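Local coordinates for protein HNH endonuclease (PDB 4H9D) that probably nicks DNA as a metal-dependent endonuclease of the HNH (His-Me finger) family, with a bound zinc ion, at residues Trp28-Cys41 against Arg66-Lys80. Sequence-based numbering, arbitrary orientation.
Sequences WWKNRIARGICHYC and RGNVVPACKECNNRK. With ZN (zinc ion), chain D.
A zinc site of two CxxC pairs joins the loop after helix 28-34 to the junction of strand 69-73 and helix 74-80, and helix 28-34 packs on strand 69-73 beside it. Cys38 and Cys41 meet Cys73 and Cys76 round one zinc ion, as in other Cys4-type HNH endonucleases. Cys38 SG, 2.3 Å from the zinc, also accepts a hydrogen bond from Cys73 N (3.4 Å), while Cys73 caps helix 74-80 by accepting from Cys76 N. His39 N hydrogen-bonds to Pro71 O at 2.9 Å, tying the loop to the strand. Tyr40 turns a ring edge to Ala72 CB and crosses CD and CE of Lys80 at about a right angle; its hydroxyl hydrogen-bonds to Asp53 OD2 of strand 50-54. Buried Trp29 meets Val69 CG1 with CZ3 and sets the edge of its ring, at CH2, 3.4 Å from Val70 C. Farther along, Arg66 CG makes a CH-pi contact over the six-membered ring of Trp28, 3.3 Å from its centroid, a face presented with Trp28 CG anti to the backbone N (chi1 171°). A serine in place of Trp28 would probably leave the Arg66 aliphatic chain without its platform, free to swing. Arg32, bent across Pro71, hydrogen-bonds from NH2 to Val69 O (3.1 Å), above the carbonyl plane. Around this contact, strand 50-54 pairs antiparallel with strand 69-73, helix 10-24 touches Trp28 and Val69 through Leu23, and helix 85-92 brings Trp88 edge-to-face with Tyr40.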
loop_
_atom_site.group_PDB
_atom_site.type_symbol
_atom_site.label_atom_id
_atom_site.label_comp_id
_atom_site.label_asym_id
_atom_site.label_seq_id
_atom_site.Cartn_x
_atom_site.Cartn_y
_atom_site.Cartn_z
ATOM N N TRP A 28 -3.627 -19.453 -27.882
ATOM C CA TRP A 28 -4.120 -20.106 -26.670
ATOM C C TRP A 28 -4.657 -19.123 -25.641
ATOM O O TRP A 28 -5.703 -19.359 -25.037
ATOM C CB TRP A 28 -2.992 -20.945 -26.031
ATOM C CG TRP A 28 -3.327 -21.473 -24.669
ATOM C CD1 TRP A 28 -4.110 -22.548 -24.387
ATOM C CD2 TRP A 28 -3.000 -20.871 -23.409
ATOM N NE1 TRP A 28 -4.305 -22.653 -23.029
ATOM C CE2 TRP A 28 -3.634 -21.635 -22.404
ATOM C CE3 TRP A 28 -2.235 -19.762 -23.031
ATOM C CZ2 TRP A 28 -3.530 -21.321 -21.035
ATOM C CZ3 TRP A 28 -2.130 -19.450 -21.677
ATOM C CH2 TRP A 28 -2.776 -20.228 -20.696
ATOM N N TRP A 29 -3.935 -18.026 -25.425
ATOM C CA TRP A 29 -4.376 -17.032 -24.450
ATOM C C TRP A 29 -5.556 -16.244 -24.975
ATOM O O TRP A 29 -6.525 -16.013 -24.257
ATOM C CB TRP A 29 -3.257 -16.057 -24.108
ATOM C CG TRP A 29 -3.678 -15.083 -23.055
ATOM C CD1 TRP A 29 -3.819 -13.732 -23.189
ATOM C CD2 TRP A 29 -3.994 -15.388 -21.689
ATOM N NE1 TRP A 29 -4.201 -13.172 -21.987
ATOM C CE2 TRP A 29 -4.312 -14.167 -21.049
ATOM C CE3 TRP A 29 -4.040 -16.577 -20.944
ATOM C CZ2 TRP A 29 -4.666 -14.098 -19.692
ATOM C CZ3 TRP A 29 -4.396 -16.510 -19.602
ATOM C CH2 TRP A 29 -4.702 -15.275 -18.987
ATOM N N LYS A 30 -5.447 -15.798 -26.220
ATOM C CA LYS A 30 -6.513 -15.059 -26.881
ATOM C C LYS A 30 -7.793 -15.874 -26.761
ATOM O O LYS A 30 -8.873 -15.331 -26.520
ATOM C CB LYS A 30 -6.183 -14.870 -28.359
ATOM C CG LYS A 30 -5.368 -13.636 -28.686
ATOM C CD LYS A 30 -4.008 -13.641 -28.062
ATOM C CE LYS A 30 -3.137 -12.627 -28.772
ATOM N NZ LYS A 30 -3.150 -12.893 -30.246
ATOM N N ASN A 31 -7.671 -17.185 -26.936
ATOM C CA ASN A 31 -8.841 -18.032 -26.823
ATOM C C ASN A 31 -9.405 -17.987 -25.416
ATOM O O ASN A 31 -10.609 -17.770 -25.226
ATOM C CB ASN A 31 -8.514 -19.476 -27.184
ATOM C CG ASN A 31 -9.130 -19.886 -28.493
ATOM O OD1 ASN A 31 -8.665 -19.474 -29.562
ATOM N ND2 ASN A 31 -10.203 -20.681 -28.428
ATOM N N ARG A 32 -8.532 -18.189 -24.432
ATOM C CA ARG A 32 -8.947 -18.183 -23.044
ATOM C C ARG A 32 -9.693 -16.904 -22.629
ATOM O O ARG A 32 -10.764 -16.994 -22.013
ATOM C CB ARG A 32 -7.744 -18.402 -22.132
ATOM C CG ARG A 32 -8.132 -18.605 -20.693
ATOM C CD ARG A 32 -8.065 -20.051 -20.353
ATOM N NE ARG A 32 -6.743 -20.367 -19.852
ATOM C CZ ARG A 32 -6.409 -20.370 -18.565
ATOM N NH1 ARG A 32 -7.310 -20.082 -17.634
ATOM N NH2 ARG A 32 -5.159 -20.659 -18.212
ATOM N N ILE A 33 -9.160 -15.720 -22.943
ATOM C CA ILE A 33 -9.885 -14.512 -22.540
ATOM C C ILE A 33 -11.093 -14.267 -23.430
ATOM O O ILE A 33 -12.008 -13.536 -23.059
ATOM C CB ILE A 33 -9.000 -13.249 -22.536
ATOM C CG1 ILE A 33 -8.242 -13.113 -23.841
ATOM C CG2 ILE A 33 -8.034 -13.295 -21.384
ATOM C CD1 ILE A 33 -7.397 -11.866 -23.857
ATOM N N ALA A 34 -11.093 -14.882 -24.608
ATOM C CA ALA A 34 -12.211 -14.756 -25.544
ATOM C C ALA A 34 -13.449 -15.281 -24.842
ATOM O O ALA A 34 -14.546 -14.765 -25.036
ATOM C CB ALA A 34 -11.953 -15.576 -26.808
ATOM N N ARG A 35 -13.261 -16.314 -24.022
ATOM C CA ARG A 35 -14.353 -16.916 -23.270
ATOM C C ARG A 35 -14.897 -15.910 -22.260
ATOM O O ARG A 35 -16.026 -16.023 -21.811
ATOM C CB ARG A 35 -13.854 -18.182 -22.575
ATOM C CG ARG A 35 -13.258 -19.174 -23.555
ATOM C CD ARG A 35 -12.621 -20.357 -22.859
ATOM N NE ARG A 35 -12.047 -21.284 -23.828
ATOM C CZ ARG A 35 -11.160 -22.235 -23.536
ATOM N NH1 ARG A 35 -10.731 -22.395 -22.288
ATOM N NH2 ARG A 35 -10.705 -23.033 -24.495
ATOM N N GLY A 36 -14.076 -14.926 -21.913
ATOM C CA GLY A 36 -14.480 -13.878 -20.990
ATOM C C GLY A 36 -14.838 -14.246 -19.563
ATOM O O GLY A 36 -15.606 -13.535 -18.912
ATOM N N ILE A 37 -14.289 -15.345 -19.060
ATOM C CA ILE A 37 -14.579 -15.768 -17.689
ATOM C C ILE A 37 -13.430 -15.409 -16.754
ATOM O O ILE A 37 -12.286 -15.750 -17.026
ATOM C CB ILE A 37 -14.810 -17.283 -17.617
ATOM C CG1 ILE A 37 -16.081 -17.650 -18.390
ATOM C CG2 ILE A 37 -14.914 -17.721 -16.164
ATOM C CD1 ILE A 37 -17.338 -16.943 -17.900
ATOM N N CYS A 38 -13.728 -14.695 -15.674
ATOM C CA CYS A 38 -12.699 -14.324 -14.704
ATOM C C CYS A 38 -12.444 -15.531 -13.808
ATOM O O CYS A 38 -13.365 -16.075 -13.202
ATOM C CB CYS A 38 -13.168 -13.155 -13.856
ATOM S SG CYS A 38 -12.083 -12.838 -12.471
ATOM N N HIS A 39 -11.192 -15.946 -13.713
ATOM C CA HIS A 39 -10.853 -17.127 -12.933
ATOM C C HIS A 39 -11.193 -17.085 -11.453
ATOM O O HIS A 39 -11.506 -18.126 -10.862
ATOM C CB HIS A 39 -9.376 -17.447 -13.093
ATOM C CG HIS A 39 -8.970 -18.708 -12.412
ATOM N ND1 HIS A 39 -8.251 -18.721 -11.235
ATOM C CD2 HIS A 39 -9.213 -20.004 -12.722
ATOM C CE1 HIS A 39 -8.070 -19.972 -10.847
ATOM N NE2 HIS A 39 -8.642 -20.769 -11.732
ATOM N N TYR A 40 -11.144 -15.892 -10.860
ATOM C CA TYR A 40 -11.429 -15.748 -9.440
ATOM C C TYR A 40 -12.911 -15.646 -9.134
ATOM O O TYR A 40 -13.441 -16.460 -8.378
ATOM C CB TYR A 40 -10.665 -14.545 -8.878
ATOM C CG TYR A 40 -9.169 -14.741 -8.982
ATOM C CD1 TYR A 40 -8.537 -15.791 -8.285
ATOM C CD2 TYR A 40 -8.388 -13.950 -9.842
ATOM C CE1 TYR A 40 -7.174 -16.056 -8.446
ATOM C CE2 TYR A 40 -7.014 -14.207 -10.014
ATOM C CZ TYR A 40 -6.424 -15.264 -9.310
ATOM O OH TYR A 40 -5.091 -15.545 -9.464
ATOM N N CYS A 41 -13.603 -14.674 -9.722
ATOM C CA CYS A 41 -15.031 -14.551 -9.434
ATOM C C CYS A 41 -15.979 -15.300 -10.376
ATOM O O CYS A 41 -17.164 -15.394 -10.099
ATOM C CB CYS A 41 -15.430 -13.077 -9.342
ATOM S SG CYS A 41 -15.218 -12.120 -10.843
ATOM N N ARG A 66 0.975 -21.993 -18.887
ATOM C CA ARG A 66 -0.472 -22.174 -18.930
ATOM C C ARG A 66 -1.037 -22.563 -17.576
ATOM O O ARG A 66 -2.128 -22.113 -17.191
ATOM C CB ARG A 66 -0.845 -23.237 -19.958
ATOM C CG ARG A 66 -0.609 -22.812 -21.391
ATOM C CD ARG A 66 -1.066 -23.886 -22.343
ATOM N NE ARG A 66 -0.182 -25.046 -22.329
ATOM C CZ ARG A 66 -0.348 -26.109 -23.110
ATOM N NH1 ARG A 66 -1.369 -26.149 -23.956
ATOM N NH2 ARG A 66 0.509 -27.123 -23.060
ATOM N N GLY A 67 -0.287 -23.388 -16.847
ATOM C CA GLY A 67 -0.731 -23.834 -15.535
ATOM C C GLY A 67 -0.807 -22.763 -14.451
ATOM O O GLY A 67 -1.769 -22.712 -13.679
ATOM N N ASN A 68 0.196 -21.897 -14.393
ATOM C CA ASN A 68 0.244 -20.853 -13.382
ATOM C C ASN A 68 -0.357 -19.525 -13.876
ATOM O O ASN A 68 -0.518 -18.566 -13.125
ATOM C CB ASN A 68 1.707 -20.681 -12.941
ATOM C CG ASN A 68 1.862 -19.734 -11.789
ATOM O OD1 ASN A 68 1.121 -19.806 -10.802
ATOM N ND2 ASN A 68 2.840 -18.836 -11.893
ATOM N N VAL A 69 -0.693 -19.479 -15.150
ATOM C CA VAL A 69 -1.275 -18.281 -15.725
ATOM C C VAL A 69 -2.787 -18.452 -15.749
ATOM O O VAL A 69 -3.294 -19.559 -15.946
ATOM C CB VAL A 69 -0.692 -18.035 -17.131
ATOM C CG1 VAL A 69 -1.699 -17.383 -18.021
ATOM C CG2 VAL A 69 0.543 -17.154 -17.009
ATOM N N VAL A 70 -3.499 -17.351 -15.541
ATOM C CA VAL A 70 -4.950 -17.373 -15.471
ATOM C C VAL A 70 -5.541 -15.981 -15.792
ATOM O O VAL A 70 -4.911 -14.951 -15.506
ATOM C CB VAL A 70 -5.340 -17.804 -14.057
ATOM C CG1 VAL A 70 -5.838 -16.625 -13.259
ATOM C CG2 VAL A 70 -6.341 -18.901 -14.114
ATOM N N PRO A 71 -6.758 -15.926 -16.379
ATOM C CA PRO A 71 -7.407 -14.648 -16.726
ATOM C C PRO A 71 -8.102 -14.045 -15.519
ATOM O O PRO A 71 -8.801 -14.750 -14.805
ATOM C CB PRO A 71 -8.443 -15.035 -17.791
ATOM C CG PRO A 71 -8.236 -16.533 -18.039
ATOM C CD PRO A 71 -7.617 -17.051 -16.767
ATOM N N ALA A 72 -7.929 -12.750 -15.287
ATOM C CA ALA A 72 -8.589 -12.123 -14.149
ATOM C C ALA A 72 -9.094 -10.727 -14.499
ATOM O O ALA A 72 -8.496 -10.029 -15.320
ATOM C CB ALA A 72 -7.638 -12.055 -12.974
ATOM N N CYS A 73 -10.205 -10.330 -13.879
ATOM C CA CYS A 73 -10.794 -9.006 -14.102
ATOM C C CYS A 73 -10.079 -7.979 -13.225
ATOM O O CYS A 73 -9.423 -8.329 -12.243
ATOM C CB CYS A 73 -12.286 -9.011 -13.761
ATOM S SG CYS A 73 -12.666 -8.983 -11.978
ATOM N N LYS A 74 -10.209 -6.708 -13.586
ATOM C CA LYS A 74 -9.570 -5.615 -12.858
ATOM C C LYS A 74 -9.610 -5.754 -11.327
ATOM O O LYS A 74 -8.568 -5.851 -10.672
ATOM C CB LYS A 74 -10.218 -4.296 -13.305
ATOM C CG LYS A 74 -9.773 -3.038 -12.575
ATOM C CD LYS A 74 -10.308 -1.793 -13.280
ATOM C CE LYS A 74 -11.819 -1.868 -13.513
ATOM N NZ LYS A 74 -12.342 -0.715 -14.307
ATOM N N GLU A 75 -10.821 -5.780 -10.776
ATOM C CA GLU A 75 -11.059 -5.878 -9.336
ATOM C C GLU A 75 -10.386 -7.062 -8.635
ATOM O O GLU A 75 -9.720 -6.894 -7.608
ATOM C CB GLU A 75 -12.563 -5.919 -9.091
ATOM C CG GLU A 75 -12.980 -5.877 -7.640
ATOM C CD GLU A 75 -14.491 -5.862 -7.486
ATOM O OE1 GLU A 75 -15.129 -4.934 -8.029
ATOM O OE2 GLU A 75 -15.042 -6.775 -6.830
ATOM N N CYS A 76 -10.575 -8.258 -9.181
ATOM C CA CYS A 76 -9.987 -9.463 -8.606
ATOM C C CYS A 76 -8.466 -9.432 -8.666
ATOM O O CYS A 76 -7.786 -9.826 -7.714
ATOM C CB CYS A 76 -10.482 -10.718 -9.340
ATOM S SG CYS A 76 -12.032 -11.420 -8.719
ATOM N N ASN A 77 -7.925 -8.967 -9.784
ATOM C CA ASN A 77 -6.481 -8.940 -9.927
ATOM C C ASN A 77 -5.766 -8.121 -8.861
ATOM O O ASN A 77 -4.700 -8.532 -8.389
ATOM C CB ASN A 77 -6.088 -8.433 -11.309
ATOM C CG ASN A 77 -4.599 -8.461 -11.519
ATOM O OD1 ASN A 77 -3.955 -9.500 -11.351
ATOM N ND2 ASN A 77 -4.034 -7.318 -11.879
ATOM N N ASN A 78 -6.335 -6.972 -8.487
ATOM C CA ASN A 78 -5.733 -6.103 -7.468
ATOM C C ASN A 78 -5.994 -6.623 -6.066
ATOM O O ASN A 78 -5.065 -6.819 -5.284
ATOM C CB ASN A 78 -6.297 -4.692 -7.576
ATOM C CG ASN A 78 -6.085 -4.096 -8.944
ATOM O OD1 ASN A 78 -4.948 -3.894 -9.374
ATOM N ND2 ASN A 78 -7.178 -3.822 -9.647
ATOM N N ARG A 79 -7.273 -6.827 -5.757
ATOM C CA ARG A 79 -7.687 -7.327 -4.461
ATOM C C ARG A 79 -6.900 -8.552 -4.037
ATOM O O ARG A 79 -6.695 -8.776 -2.849
ATOM C CB ARG A 79 -9.175 -7.667 -4.481
ATOM C CG ARG A 79 -10.078 -6.483 -4.241
ATOM C CD ARG A 79 -11.505 -6.772 -4.682
ATOM N NE ARG A 79 -12.414 -5.678 -4.349
ATOM C CZ ARG A 79 -12.849 -5.423 -3.117
ATOM N NH1 ARG A 79 -12.459 -6.188 -2.102
ATOM N NH2 ARG A 79 -13.667 -4.399 -2.893
ATOM N N LYS A 80 -6.461 -9.352 -4.996
ATOM C CA LYS A 80 -5.709 -10.539 -4.652
ATOM C C LYS A 80 -4.320 -10.108 -4.195
ATOM O O LYS A 80 -3.608 -10.870 -3.542
ATOM C CB LYS A 80 -5.615 -11.488 -5.857
ATOM C CG LYS A 80 -4.971 -12.832 -5.524
ATOM C CD LYS A 80 -4.852 -13.751 -6.726
ATOM C CE LYS A 80 -4.153 -15.059 -6.349
ATOM N NZ LYS A 80 -4.833 -15.757 -5.203
HETATM ZN ZN ZN D . -13.063 -11.306 -11.039
#